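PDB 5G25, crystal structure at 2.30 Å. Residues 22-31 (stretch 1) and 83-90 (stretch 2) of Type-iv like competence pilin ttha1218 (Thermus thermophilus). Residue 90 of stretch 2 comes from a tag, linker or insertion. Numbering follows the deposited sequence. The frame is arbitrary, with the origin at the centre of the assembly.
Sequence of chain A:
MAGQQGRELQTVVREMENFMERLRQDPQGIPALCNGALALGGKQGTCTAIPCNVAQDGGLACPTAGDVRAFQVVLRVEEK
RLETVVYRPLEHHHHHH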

# COMPACT_ATOMS: atom_id res chain seq x y z
N ARG A 22 -5.09 -4.20 6.84
CA ARG A 22 -5.56 -5.34 6.07
C ARG A 22 -4.62 -5.70 4.91
O ARG A 22 -4.40 -6.88 4.62
CB ARG A 22 -6.96 -5.05 5.55
CG ARG A 22 -7.49 -6.13 4.63
CD ARG A 22 -7.63 -7.46 5.34
NE ARG A 22 -8.18 -8.47 4.45
CZ ARG A 22 -7.50 -9.09 3.48
NH1 ARG A 22 -6.22 -8.83 3.30
NH2 ARG A 22 -8.11 -9.98 2.69
N LEU A 23 -4.06 -4.69 4.25
CA LEU A 23 -3.07 -4.94 3.18
C LEU A 23 -1.76 -5.47 3.72
O LEU A 23 -1.13 -6.34 3.10
CB LEU A 23 -2.78 -3.68 2.38
CG LEU A 23 -3.95 -3.11 1.58
CD1 LEU A 23 -3.57 -1.77 0.98
CD2 LEU A 23 -4.36 -4.09 0.49
N ARG A 24 -1.36 -4.98 4.88
CA ARG A 24 -0.08 -5.37 5.46
C ARG A 24 -0.11 -6.84 5.86
O ARG A 24 0.89 -7.52 5.78
CB ARG A 24 0.30 -4.49 6.65
CG ARG A 24 1.72 -4.78 7.13
CD ARG A 24 2.10 -4.02 8.39
NE ARG A 24 1.82 -2.59 8.26
CZ ARG A 24 2.51 -1.73 7.52
NH1 ARG A 24 3.55 -2.12 6.79
NH2 ARG A 24 2.15 -0.45 7.50
N GLN A 25 -1.28 -7.35 6.23
CA GLN A 25 -1.43 -8.79 6.49
C GLN A 25 -1.47 -9.64 5.21
O GLN A 25 -1.41 -10.85 5.31
CB GLN A 25 -2.72 -9.05 7.26
CG GLN A 25 -2.76 -8.35 8.60
CD GLN A 25 -4.16 -8.31 9.20
OE1 GLN A 25 -5.13 -8.71 8.57
NE2 GLN A 25 -4.25 -7.81 10.43
N ASP A 26 -1.57 -9.03 4.02
CA ASP A 26 -1.84 -9.81 2.80
C ASP A 26 -0.95 -9.30 1.68
O ASP A 26 -1.44 -8.86 0.64
CB ASP A 26 -3.33 -9.67 2.46
CG ASP A 26 -3.84 -10.71 1.47
OD1 ASP A 26 -3.06 -11.45 0.85
OD2 ASP A 26 -5.08 -10.78 1.31
N PRO A 27 0.38 -9.35 1.88
CA PRO A 27 1.23 -8.73 0.86
C PRO A 27 1.07 -9.35 -0.53
O PRO A 27 1.14 -8.62 -1.50
CB PRO A 27 2.66 -8.94 1.39
CG PRO A 27 2.49 -9.42 2.81
CD PRO A 27 1.17 -10.12 2.85
N GLN A 28 0.86 -10.66 -0.62
CA GLN A 28 0.67 -11.33 -1.92
C GLN A 28 -0.68 -10.96 -2.57
O GLN A 28 -0.85 -11.17 -3.75
CB GLN A 28 0.74 -12.85 -1.77
CG GLN A 28 2.03 -13.40 -1.21
CD GLN A 28 3.26 -12.90 -1.95
OE1 GLN A 28 3.97 -12.02 -1.46
NE2 GLN A 28 3.51 -13.45 -3.13
N GLY A 29 -1.64 -10.47 -1.78
CA GLY A 29 -2.92 -10.01 -2.29
C GLY A 29 -2.95 -8.55 -2.75
O GLY A 29 -3.89 -8.12 -3.44
N ILE A 30 -1.92 -7.80 -2.41
CA ILE A 30 -1.90 -6.34 -2.66
C ILE A 30 -2.18 -5.91 -4.13
O ILE A 30 -2.90 -4.94 -4.36
CB ILE A 30 -0.58 -5.71 -2.15
CG1 ILE A 30 -0.63 -5.58 -0.63
CG2 ILE A 30 -0.32 -4.34 -2.77
CD1 ILE A 30 0.65 -5.04 -0.01
N PRO A 31 -1.62 -6.63 -5.12
CA PRO A 31 -1.89 -6.25 -6.54
C PRO A 31 -3.39 -6.24 -6.92
O PRO A 31 -3.80 -5.50 -7.82
CB PRO A 31 -1.15 -7.33 -7.34
CG PRO A 31 -0.08 -7.82 -6.40
CD PRO A 31 -0.64 -7.72 -5.02
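Stretch 2 83-90: ETVVYRPL

Stretch 2 is extended. Residues 83 to 87 form the end of a strand, and Arg 88 to Leu 90 continue as loop; Leu 90 comes from a tag and does not touch stretch 1. The closest CA pairs advance in the same order: Val 86 lies beside Arg 24 (CA to CA 5.6 Å) and Arg 88 beside Pro 27 (CA to CA 5.7 Å).

Val 86 is the buried centre. With chi1 near 178° (t), its CG1 lies 3.6 Å from Ile 30 CD1 and 4.0 Å from Pro 27 CB. Ile 30 is m, t, which extends CD1 to this methyl.

The CB of Arg 24 points sideways. Chi1 and chi2 are both t and carry the chain out; chi3 then turns to m, and Thr 84 OG1 and Val 85 O lie at the edge of the guanidinium. Arg 24 NH1 donates to Val 85 O at 2.8 Å, and Arg 24 NH2 to Thr 84 OG1 at 3.0 Å. Thr 84, chi1 t, points toward stretch 1. A water accepts from Tyr 87 N (3.2 Å) and weakly from Arg 24 NH1 (3.4 Å).

Pro 27 CG packs on Pro 89 CD at 4.1 Å. Gln 28, m at chi1 and chi2, brings its amide close to Arg 88: Gln 28 OE1 lies 3.2 Å from Arg 88 CD, and NE2 lies over one guanidinium face.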

# COMPACT_ATOMS: atom_id res chain seq x y z
N GLU A 83 0.59 6.89 3.52
CA GLU A 83 1.57 6.11 2.79
C GLU A 83 2.36 5.22 3.73
O GLU A 83 2.71 5.63 4.84
CB GLU A 83 2.49 7.04 2.02
CG GLU A 83 3.67 6.35 1.37
CD GLU A 83 4.53 7.29 0.55
OE1 GLU A 83 4.01 8.33 0.08
OE2 GLU A 83 5.73 6.97 0.37
N THR A 84 2.60 3.99 3.31
CA THR A 84 3.46 3.09 4.06
C THR A 84 4.19 2.15 3.10
O THR A 84 4.07 2.28 1.87
CB THR A 84 2.66 2.32 5.14
OG1 THR A 84 3.55 1.85 6.15
CG2 THR A 84 1.90 1.16 4.55
N VAL A 85 4.98 1.25 3.66
CA VAL A 85 5.69 0.24 2.89
C VAL A 85 5.28 -1.10 3.46
O VAL A 85 5.27 -1.29 4.68
CB VAL A 85 7.22 0.41 2.96
CG1 VAL A 85 7.95 -0.74 2.26
CG2 VAL A 85 7.62 1.75 2.34
N VAL A 86 4.86 -1.99 2.57
CA VAL A 86 4.54 -3.33 2.95
C VAL A 86 5.63 -4.21 2.39
O VAL A 86 5.88 -4.18 1.20
CB VAL A 86 3.16 -3.75 2.44
CG1 VAL A 86 2.87 -5.19 2.81
CG2 VAL A 86 2.11 -2.82 3.02
N TYR A 87 6.29 -4.97 3.26
CA TYR A 87 7.38 -5.84 2.83
C TYR A 87 6.80 -7.17 2.47
O TYR A 87 5.82 -7.61 3.06
CB TYR A 87 8.46 -5.99 3.93
CG TYR A 87 9.21 -4.70 4.18
CD1 TYR A 87 8.72 -3.76 5.09
CD2 TYR A 87 10.39 -4.41 3.50
CE1 TYR A 87 9.39 -2.57 5.31
CE2 TYR A 87 11.07 -3.22 3.72
CZ TYR A 87 10.56 -2.30 4.61
OH TYR A 87 11.23 -1.10 4.82
N ARG A 88 7.37 -7.80 1.47
CA ARG A 88 6.92 -9.10 1.09
C ARG A 88 7.75 -10.17 1.81
O ARG A 88 8.92 -9.95 2.10
CB ARG A 88 6.96 -9.26 -0.42
CG ARG A 88 5.92 -8.38 -1.11
CD ARG A 88 5.17 -9.14 -2.19
NE ARG A 88 6.10 -9.72 -3.14
CZ ARG A 88 5.80 -10.05 -4.38
NH1 ARG A 88 4.57 -9.91 -4.85
NH2 ARG A 88 6.74 -10.55 -5.15
N PRO A 89 7.13 -11.33 2.10
CA PRO A 89 7.89 -12.38 2.77
C PRO A 89 9.04 -12.83 1.91
O PRO A 89 8.98 -12.74 0.67
CB PRO A 89 6.86 -13.51 2.93
CG PRO A 89 5.53 -12.83 2.84
CD PRO A 89 5.75 -11.76 1.82
N LEU A 90 10.10 -13.30 2.56
CA LEU A 90 11.19 -13.94 1.85
C LEU A 90 10.65 -15.16 1.09
O LEU A 90 11.18 -15.50 0.03
CB LEU A 90 12.29 -14.36 2.83
CG LEU A 90 13.10 -13.22 3.46
CD1 LEU A 90 13.97 -13.76 4.58
CD2 LEU A 90 13.95 -12.52 2.41
O HOH W 1 5.28 -5.05 6.27